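Local coordinates for protein 5-cytosine DNA methyltransferase (Entamoeba histolytica, PDB 3QV2) that probably transfers a methyl group from S-adenosyl-L-methionine to carbon 5 of cytosine in DNA or tRNA, as a DNMT2-like enzyme, at residues 8-12 with 34-38; 97-101 with 137-142; 152-156 with 179-183. One frame throughout, in Å; residues are numbered along the deposited sequence.

Contact 1. Residues 8-12 with 34-38; sequences QKQVN and INATF. With SO4 (sulfate ion), chain D.
The carboxamide of N12 reaches across to T37, and its ND2 donates to T37 OG1 at 2.8 Å. The hydroxyl oxygen is tilted 16° out of the amide plane. The same ND2 donates to Q10 OE1 at 3.0 Å, and this acceptor is nearly in the N12 plane. Relative to Q10, the donor stands above the carbonyl plane. The flat end of Q10 thus turns a face to N12, while the methyl CG2 of T37 comes to 4.1 Å from Q10 OE1. Two acceptors on one nitrogen should hold the N12 amide in this rotation. T37 holds OG1 between its backbone N and carbonyl carbon (chi1 63°), which brings it alongside N12. Strands 11-16 and 36-41 run parallel here, the two strands of a beta-alpha-beta unit of the Rossmann-like methyltransferase fold, with helix 22-29 between them in the chain. T37 N donates to V11 O at 3.1 Å. The side chain of V11 lies on the other sheet face from N12. There its CB is 3.9 Å from A36 CB, and its CG2 meets I34 CG2 at the same distance. K9 NZ donates to O4 and O2 of a sulfate, which N78 and K124 also bind.

Contact 2. Residues 97-101 with 137-142; sequences HKDIN and SLVFKE
This is a loop-to-helix contact, in which D99 and I100 of the loop between helices 91-94 and 106-115 meet the first turn of helix 138-149. It lies in the catalytic domain of the C5-methyltransferase family, which has a Rossmann-like fold. The S137 side chain is about 10 Å from that of C86, the predicted active-site cysteine. H97 opens the loop with a Schellman motif that ends the preceding helix.

D99 carries the polar part. Its OD2 accepts from L138 N at 2.9 Å through the syn lone pair, and the bond is bent, with an N-H...O angle of 136°. CG of D99 sits between its backbone N and carbonyl carbon (chi1 57°), which turns the carboxylate to the helix start. Peptide N-H groups at a helix start favour a negative charge, so this site probably stabilises the ionised carboxylate. S137 is the N-cap of the same helix. Its OG accepts from F140 N at 3.0 Å and also bonds to F134 O. D99 therefore binds the N-H of the first helical residue, and S137 that of the third.

The L138 side chain crosses that of D99 at about a right angle, with CD1 3.9 Å from D99 OD1. L138 CD1 also approaches H97 CB. V139 sends CG2 to the backbone of D99, 3.5 Å from its O.

I100 lies over the helix turn. Its CG1 is anti to the backbone N (chi1 -163°), and this carries CD1 to V139 CA and CG2. Helix 106-115 lies beside I100 and V139 through L109. From that helix R113 forms a salt bridge with E142 OE2. The other carboxylate oxygen, E142 OE1, lies 3.5 Å from the I100 methyl CD1.

Contact 3. Residues 152-156 with 179-183; sequences YYIKD and LTPFK
The backbones of 152-156 and 179-183 run roughly the same way, 30° apart end to end, and Y152 and L179 come within 4.8 Å at their CA atoms. The first segment enters strand 153-159, an outer strand of the mixed sheet of the Rossmann-like methyltransferase fold. The second leaves strand 172-178, its antiparallel neighbour, whose R178 pairs with the Y153 backbone. The contact consists largely of CH-pi packing.

L179 CD2 stands over the centre of the Y152 ring, 3.5 Å from its centroid. The Y152 hydroxyl bonds to P123 O. With CG anti to its carbonyl carbon (chi1 -66°), Y153 lays its ring alongside P181, pointing the same way. One ring face takes P181 CB at 3.8 Å from the centroid, with P181 CA over the centre of that face too. L179 O lies in the ring plane, at the edge, 3.5 Å from Y153 CE2.

K155 and F182 slide past each other in opposite directions. K155 CG sits over one face of the F182 ring, offset toward the rim. F182 also stacks with the ring of Y320 and makes a cation-pi contact with R178. A water donates to F182 O at 2.7 Å and accepts weakly from K155 NZ. At the in-plane edge of the same ring, F182 CE2 is 3.7 Å from Y153 O.

Overall arrangement
Along the chain the contacts come in series: contact 1 closes before contact 2 opens, and contact 3 follows. Contacts 1 and 3 reach the same mixed sheet at its two outermost strands, 36-41 and 153-159. Their centres are 20 Å apart, and their nearest atoms about 10 Å. Contact 2 fastens a loop to the start of helix 138-149, which is followed in the chain by strand 153-159 of contact 3. The centres of contacts 2 and 3 are 23 Å apart, with nearest atoms about 5 Å apart. Contacts 1 and 2 are the farthest pair, at 33 Å between centres. Contacts 1 and 3 thus join chain segments at the two flanks of one sheet, away from the annotated sites. In contact 2 the V139 side chain is about 13 Å from bound S-adenosyl-L-homocysteine.

Contact 1. Residues 8-12 with 34-38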
loop_
_atom_site.group_PDB
_atom_site.type_symbol
_atom_site.label_atom_id
_atom_site.label_comp_id
_atom_site.label_asym_id
_atom_site.label_seq_id
_atom_site.Cartn_x
_atom_site.Cartn_y
_atom_site.Cartn_z
ATOM N N GLN A 8 -5.113 -28.813 1.102
ATOM C CA GLN A 8 -4.049 -29.583 0.467
ATOM C C GLN A 8 -2.985 -28.681 -0.145
ATOM O O GLN A 8 -1.830 -28.694 0.281
ATOM C CB GLN A 8 -4.617 -30.505 -0.614
ATOM C CG GLN A 8 -3.548 -31.204 -1.448
ATOM C CD GLN A 8 -2.703 -32.166 -0.631
ATOM O OE1 GLN A 8 -3.123 -32.636 0.427
ATOM N NE2 GLN A 8 -1.502 -32.464 -1.120
ATOM N N LYS A 9 -3.378 -27.907 -1.153
ATOM C CA LYS A 9 -2.439 -27.025 -1.833
ATOM C C LYS A 9 -1.987 -25.909 -0.898
ATOM O O LYS A 9 -2.702 -25.543 0.035
ATOM C CB LYS A 9 -3.048 -26.444 -3.109
ATOM C CG LYS A 9 -2.006 -26.050 -4.140
ATOM C CD LYS A 9 -1.210 -27.270 -4.584
ATOM C CE LYS A 9 0.197 -26.897 -5.014
ATOM N NZ LYS A 9 0.966 -26.309 -3.882
ATOM N N GLN A 10 -0.800 -25.371 -1.153
ATOM C CA GLN A 10 -0.208 -24.396 -0.250
ATOM C C GLN A 10 0.230 -23.125 -0.972
ATOM O O GLN A 10 0.546 -23.149 -2.163
ATOM C CB GLN A 10 0.978 -25.021 0.489
ATOM C CG GLN A 10 1.526 -24.179 1.626
ATOM C CD GLN A 10 2.622 -24.890 2.393
ATOM O OE1 GLN A 10 3.220 -24.328 3.311
ATOM N NE2 GLN A 10 2.892 -26.136 2.020
ATOM N N VAL A 11 0.239 -22.016 -0.240
ATOM C CA VAL A 11 0.685 -20.740 -0.782
ATOM C C VAL A 11 1.937 -20.257 -0.060
ATOM O O VAL A 11 1.875 -19.834 1.094
ATOM C CB VAL A 11 -0.412 -19.662 -0.671
ATOM C CG1 VAL A 11 0.126 -18.311 -1.119
ATOM C CG2 VAL A 11 -1.626 -20.056 -1.494
ATOM N N ASN A 12 3.073 -20.331 -0.743
ATOM C CA ASN A 12 4.338 -19.878 -0.183
ATOM C C ASN A 12 4.807 -18.605 -0.877
ATOM O O ASN A 12 5.169 -18.626 -2.053
ATOM C CB ASN A 12 5.393 -20.977 -0.298
ATOM C CG ASN A 12 4.935 -22.287 0.313
ATOM O OD1 ASN A 12 4.888 -23.317 -0.358
ATOM N ND2 ASN A 12 4.584 -22.250 1.594
ATOM N N ILE A 34 -6.490 -20.149 2.731
ATOM C CA ILE A 34 -5.434 -21.146 2.640
ATOM C C ILE A 34 -4.268 -20.670 3.494
ATOM O O ILE A 34 -3.776 -19.560 3.309
ATOM C CB ILE A 34 -4.945 -21.359 1.195
ATOM C CG1 ILE A 34 -5.950 -22.191 0.399
ATOM C CG2 ILE A 34 -3.596 -22.058 1.191
ATOM C CD1 ILE A 34 -7.028 -21.375 -0.269
ATOM N N ASN A 35 -3.840 -21.495 4.444
ATOM C CA ASN A 35 -2.694 -21.136 5.272
ATOM C C ASN A 35 -1.463 -20.914 4.403
ATOM O O ASN A 35 -1.181 -21.700 3.498
ATOM C CB ASN A 35 -2.431 -22.199 6.337
ATOM C CG ASN A 35 -3.550 -22.282 7.361
ATOM O OD1 ASN A 35 -4.481 -23.074 7.218
ATOM N ND2 ASN A 35 -3.465 -21.457 8.398
ATOM N N ALA A 36 -0.738 -19.834 4.671
ATOM C CA ALA A 36 0.397 -19.461 3.836
ATOM C C ALA A 36 1.635 -19.104 4.652
ATOM O O ALA A 36 1.549 -18.837 5.851
ATOM C CB ALA A 36 0.016 -18.307 2.917
ATOM N N THR A 37 2.786 -19.113 3.989
ATOM C CA THR A 37 4.037 -18.676 4.595
ATOM C C THR A 37 4.557 -17.456 3.847
ATOM O O THR A 37 4.303 -17.299 2.652
ATOM C CB THR A 37 5.108 -19.779 4.552
ATOM O OG1 THR A 37 5.420 -20.092 3.188
ATOM C CG2 THR A 37 4.614 -21.034 5.258
ATOM N N PHE A 38 5.286 -16.596 4.548
ATOM C CA PHE A 38 5.796 -15.369 3.947
ATOM C C PHE A 38 7.287 -15.172 4.213
ATOM O O PHE A 38 7.752 -15.321 5.342
ATOM C CB PHE A 38 5.014 -14.158 4.462
ATOM C CG PHE A 38 3.562 -14.156 4.065
ATOM C CD1 PHE A 38 3.144 -13.498 2.920
ATOM C CD2 PHE A 38 2.615 -14.807 4.838
ATOM C CE1 PHE A 38 1.811 -13.493 2.552
ATOM C CE2 PHE A 38 1.281 -14.806 4.476
ATOM C CZ PHE A 38 0.878 -14.147 3.333
HETATM S S SO4 D . 4.156 -25.847 -5.353
HETATM O O1 SO4 D . 5.282 -25.022 -4.927
HETATM O O2 SO4 D . 3.041 -25.000 -5.769
HETATM O O3 SO4 D . 4.577 -26.680 -6.477
HETATM O O4 SO4 D . 3.729 -26.691 -4.241
#

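Contact 2. Residues 97-101 with 137-142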
loop_
_atom_site.group_PDB
_atom_site.type_symbol
_atom_site.label_atom_id
_atom_site.label_comp_id
_atom_site.label_asym_id
_atom_site.label_seq_id
_atom_site.Cartn_x
_atom_site.Cartn_y
_atom_site.Cartn_z
ATOM N N HIS A 97 11.693 9.397 -20.617
ATOM C CA HIS A 97 12.147 8.024 -20.791
ATOM C C HIS A 97 13.282 7.696 -19.825
ATOM O O HIS A 97 14.239 7.009 -20.185
ATOM C CB HIS A 97 12.590 7.795 -22.237
ATOM C CG HIS A 97 11.812 8.590 -23.239
ATOM N ND1 HIS A 97 10.482 8.342 -23.515
ATOM C CD2 HIS A 97 12.171 9.632 -24.019
ATOM C CE1 HIS A 97 10.062 9.197 -24.428
ATOM N NE2 HIS A 97 11.064 9.992 -24.752
ATOM N N LYS A 98 13.159 8.184 -18.594
ATOM C CA LYS A 98 14.204 8.019 -17.591
ATOM C C LYS A 98 13.827 6.985 -16.530
ATOM O O LYS A 98 14.653 6.599 -15.704
ATOM C CB LYS A 98 14.518 9.359 -16.929
ATOM C CG LYS A 98 15.168 10.377 -17.859
ATOM C CD LYS A 98 16.627 10.582 -17.502
ATOM C CE LYS A 98 16.757 11.086 -16.075
ATOM N NZ LYS A 98 18.172 11.346 -15.697
ATOM N N ASP A 99 12.576 6.539 -16.554
ATOM C CA ASP A 99 12.097 5.554 -15.589
ATOM C C ASP A 99 12.791 4.202 -15.755
ATOM O O ASP A 99 13.086 3.522 -14.771
ATOM C CB ASP A 99 10.579 5.385 -15.694
ATOM C CG ASP A 99 10.128 4.991 -17.087
ATOM O OD1 ASP A 99 10.687 5.522 -18.068
ATOM O OD2 ASP A 99 9.213 4.147 -17.203
ATOM N N ILE A 100 13.054 3.819 -17.001
ATOM C CA ILE A 100 13.674 2.529 -17.289
ATOM C C ILE A 100 15.128 2.495 -16.829
ATOM O O ILE A 100 15.692 1.426 -16.604
ATOM C CB ILE A 100 13.610 2.197 -18.793
ATOM C CG1 ILE A 100 13.871 0.707 -19.024
ATOM C CG2 ILE A 100 14.593 3.056 -19.577
ATOM C CD1 ILE A 100 12.828 -0.196 -18.404
ATOM N N ASN A 101 15.731 3.670 -16.691
ATOM C CA ASN A 101 17.124 3.760 -16.271
ATOM C C ASN A 101 17.253 4.244 -14.831
ATOM O O ASN A 101 18.357 4.367 -14.304
ATOM C CB ASN A 101 17.913 4.667 -17.215
ATOM C CG ASN A 101 17.935 4.146 -18.640
ATOM O OD1 ASN A 101 17.406 4.780 -19.553
ATOM N ND2 ASN A 101 18.551 2.985 -18.837
ATOM N N SER A 137 4.385 3.007 -17.666
ATOM C CA SER A 137 5.842 3.086 -17.620
ATOM C C SER A 137 6.505 2.123 -18.596
ATOM O O SER A 137 5.938 1.088 -18.947
ATOM C CB SER A 137 6.354 2.816 -16.202
ATOM O OG SER A 137 6.101 1.477 -15.813
ATOM N N LEU A 138 7.711 2.473 -19.033
ATOM C CA LEU A 138 8.506 1.583 -19.866
ATOM C C LEU A 138 8.924 0.370 -19.047
ATOM O O LEU A 138 9.141 -0.713 -19.588
ATOM C CB LEU A 138 9.741 2.305 -20.404
ATOM C CG LEU A 138 9.489 3.404 -21.437
ATOM C CD1 LEU A 138 10.773 4.168 -21.742
ATOM C CD2 LEU A 138 8.888 2.814 -22.706
ATOM N N VAL A 139 9.035 0.562 -17.737
ATOM C CA VAL A 139 9.392 -0.522 -16.832
ATOM C C VAL A 139 8.352 -1.634 -16.865
ATOM O O VAL A 139 8.687 -2.801 -17.059
ATOM C CB VAL A 139 9.551 -0.025 -15.383
ATOM C CG1 VAL A 139 9.669 -1.206 -14.426
ATOM C CG2 VAL A 139 10.753 0.901 -15.267
ATOM N N PHE A 140 7.088 -1.273 -16.674
ATOM C CA PHE A 140 6.023 -2.269 -16.679
ATOM C C PHE A 140 5.760 -2.823 -18.074
ATOM O O PHE A 140 5.410 -3.993 -18.224
ATOM C CB PHE A 140 4.726 -1.712 -16.088
ATOM C CG PHE A 140 3.591 -2.694 -16.111
ATOM C CD1 PHE A 140 2.500 -2.497 -16.941
ATOM C CD2 PHE A 140 3.630 -3.828 -15.318
ATOM C CE1 PHE A 140 1.460 -3.405 -16.965
ATOM C CE2 PHE A 140 2.595 -4.741 -15.339
ATOM C CZ PHE A 140 1.508 -4.529 -16.162
ATOM N N LYS A 141 5.923 -1.983 -19.091
ATOM C CA LYS A 141 5.767 -2.433 -20.469
ATOM C C LYS A 141 6.655 -3.647 -20.712
ATOM O O LYS A 141 6.243 -4.619 -21.342
ATOM C CB LYS A 141 6.129 -1.318 -21.452
ATOM C CG LYS A 141 6.113 -1.762 -22.906
ATOM C CD LYS A 141 6.610 -0.665 -23.831
ATOM C CE LYS A 141 6.740 -1.161 -25.264
ATOM N NZ LYS A 141 5.430 -1.578 -25.838
ATOM N N GLU A 142 7.877 -3.581 -20.192
ATOM C CA GLU A 142 8.833 -4.672 -20.331
ATOM C C GLU A 142 8.450 -5.852 -19.443
ATOM O O GLU A 142 8.511 -7.005 -19.872
ATOM C CB GLU A 142 10.244 -4.185 -19.994
ATOM C CG GLU A 142 11.339 -5.210 -20.236
ATOM C CD GLU A 142 12.724 -4.640 -19.998
ATOM O OE1 GLU A 142 12.839 -3.410 -19.810
ATOM O OE2 GLU A 142 13.698 -5.421 -19.999
#

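Contact 3. Residues 152-156 with 179-183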
loop_
_atom_site.group_PDB
_atom_site.type_symbol
_atom_site.label_atom_id
_atom_site.label_comp_id
_atom_site.label_asym_id
_atom_site.label_seq_id
_atom_site.Cartn_x
_atom_site.Cartn_y
_atom_site.Cartn_z
ATOM N N TYR A 152 2.255 -16.279 -18.759
ATOM C CA TYR A 152 1.375 -15.760 -17.716
ATOM C C TYR A 152 0.105 -15.149 -18.291
ATOM O O TYR A 152 0.118 -14.567 -19.375
ATOM C CB TYR A 152 2.100 -14.713 -16.865
ATOM C CG TYR A 152 2.985 -15.287 -15.783
ATOM C CD1 TYR A 152 2.477 -15.573 -14.521
ATOM C CD2 TYR A 152 4.328 -15.536 -16.017
ATOM C CE1 TYR A 152 3.282 -16.096 -13.526
ATOM C CE2 TYR A 152 5.142 -16.059 -15.030
ATOM C CZ TYR A 152 4.615 -16.337 -13.788
ATOM O OH TYR A 152 5.421 -16.855 -12.803
ATOM N N TYR A 153 -0.994 -15.291 -17.556
ATOM C CA TYR A 153 -2.218 -14.557 -17.850
ATOM C C TYR A 153 -2.269 -13.342 -16.932
ATOM O O TYR A 153 -2.044 -13.458 -15.729
ATOM C CB TYR A 153 -3.447 -15.438 -17.631
ATOM C CG TYR A 153 -3.543 -16.600 -18.592
ATOM C CD1 TYR A 153 -4.254 -16.488 -19.779
ATOM C CD2 TYR A 153 -2.921 -17.810 -18.313
ATOM C CE1 TYR A 153 -4.345 -17.546 -20.661
ATOM C CE2 TYR A 153 -3.005 -18.874 -19.188
ATOM C CZ TYR A 153 -3.718 -18.737 -20.360
ATOM O OH TYR A 153 -3.804 -19.796 -21.235
ATOM N N ILE A 154 -2.559 -12.176 -17.499
ATOM C CA ILE A 154 -2.478 -10.936 -16.740
ATOM C C ILE A 154 -3.771 -10.130 -16.749
ATOM O O ILE A 154 -4.299 -9.790 -17.809
ATOM C CB ILE A 154 -1.335 -10.040 -17.258
ATOM C CG1 ILE A 154 -0.024 -10.823 -17.312
ATOM C CG2 ILE A 154 -1.188 -8.803 -16.385
ATOM C CD1 ILE A 154 1.125 -10.046 -17.915
ATOM N N LYS A 155 -4.276 -9.836 -15.555
ATOM C CA LYS A 155 -5.387 -8.909 -15.399
ATOM C C LYS A 155 -4.984 -7.768 -14.475
ATOM O O LYS A 155 -4.383 -7.988 -13.424
ATOM C CB LYS A 155 -6.630 -9.618 -14.861
ATOM C CG LYS A 155 -7.296 -10.531 -15.873
ATOM C CD LYS A 155 -8.808 -10.417 -15.802
ATOM C CE LYS A 155 -9.473 -11.265 -16.874
ATOM N NZ LYS A 155 -9.034 -10.875 -18.244
ATOM N N ASP A 156 -5.317 -6.548 -14.876
ATOM C CA ASP A 156 -4.939 -5.366 -14.114
ATOM C C ASP A 156 -6.132 -4.448 -13.869
ATOM O O ASP A 156 -7.132 -4.510 -14.584
ATOM C CB ASP A 156 -3.823 -4.609 -14.834
ATOM C CG ASP A 156 -4.216 -4.190 -16.238
ATOM O OD1 ASP A 156 -5.215 -4.728 -16.761
ATOM O OD2 ASP A 156 -3.525 -3.331 -16.823
ATOM N N LEU A 179 -0.475 -18.489 -13.963
ATOM C CA LEU A 179 -0.252 -19.406 -15.076
ATOM C C LEU A 179 -1.541 -20.046 -15.587
ATOM O O LEU A 179 -1.540 -20.733 -16.608
ATOM C CB LEU A 179 0.756 -20.483 -14.674
ATOM C CG LEU A 179 2.102 -19.951 -14.182
ATOM C CD1 LEU A 179 2.974 -21.086 -13.677
ATOM C CD2 LEU A 179 2.805 -19.179 -15.285
ATOM N N THR A 180 -2.639 -19.820 -14.873
ATOM C CA THR A 180 -3.941 -20.310 -15.309
ATOM C C THR A 180 -4.810 -19.146 -15.768
ATOM O O THR A 180 -4.771 -18.068 -15.175
ATOM C CB THR A 180 -4.668 -21.070 -14.186
ATOM O OG1 THR A 180 -4.971 -20.168 -13.115
ATOM C CG2 THR A 180 -3.801 -22.206 -13.663
ATOM N N PRO A 181 -5.598 -19.356 -16.830
ATOM C CA PRO A 181 -6.486 -18.302 -17.327
ATOM C C PRO A 181 -7.598 -17.992 -16.330
ATOM O O PRO A 181 -8.019 -18.873 -15.579
ATOM C CB PRO A 181 -7.066 -18.906 -18.609
ATOM C CG PRO A 181 -6.966 -20.379 -18.410
ATOM C CD PRO A 181 -5.706 -20.593 -17.624
ATOM N N PHE A 182 -8.058 -16.744 -16.320
ATOM C CA PHE A 182 -9.142 -16.333 -15.435
ATOM C C PHE A 182 -10.493 -16.679 -16.051
ATOM O O PHE A 182 -10.879 -16.112 -17.073
ATOM C CB PHE A 182 -9.066 -14.829 -15.156
ATOM C CG PHE A 182 -7.810 -14.404 -14.449
ATOM C CD1 PHE A 182 -7.790 -14.258 -13.072
ATOM C CD2 PHE A 182 -6.650 -14.145 -15.162
ATOM C CE1 PHE A 182 -6.637 -13.864 -12.418
ATOM C CE2 PHE A 182 -5.494 -13.751 -14.515
ATOM C CZ PHE A 182 -5.487 -13.610 -13.141
ATOM N N LYS A 183 -11.204 -17.613 -15.427
ATOM C CA LYS A 183 -12.504 -18.050 -15.928
ATOM C C LYS A 183 -13.609 -17.053 -15.600
ATOM O O LYS A 183 -14.559 -16.895 -16.364
ATOM C CB LYS A 183 -12.869 -19.423 -15.359
ATOM C CG LYS A 183 -11.996 -20.559 -15.856
ATOM C CD LYS A 183 -12.509 -21.899 -15.360
ATOM C CE LYS A 183 -11.720 -23.042 -15.971
ATOM N NZ LYS A 183 -12.279 -24.365 -15.589
HETATM O O HOH W 1 -10.350 -13.982 -18.707
#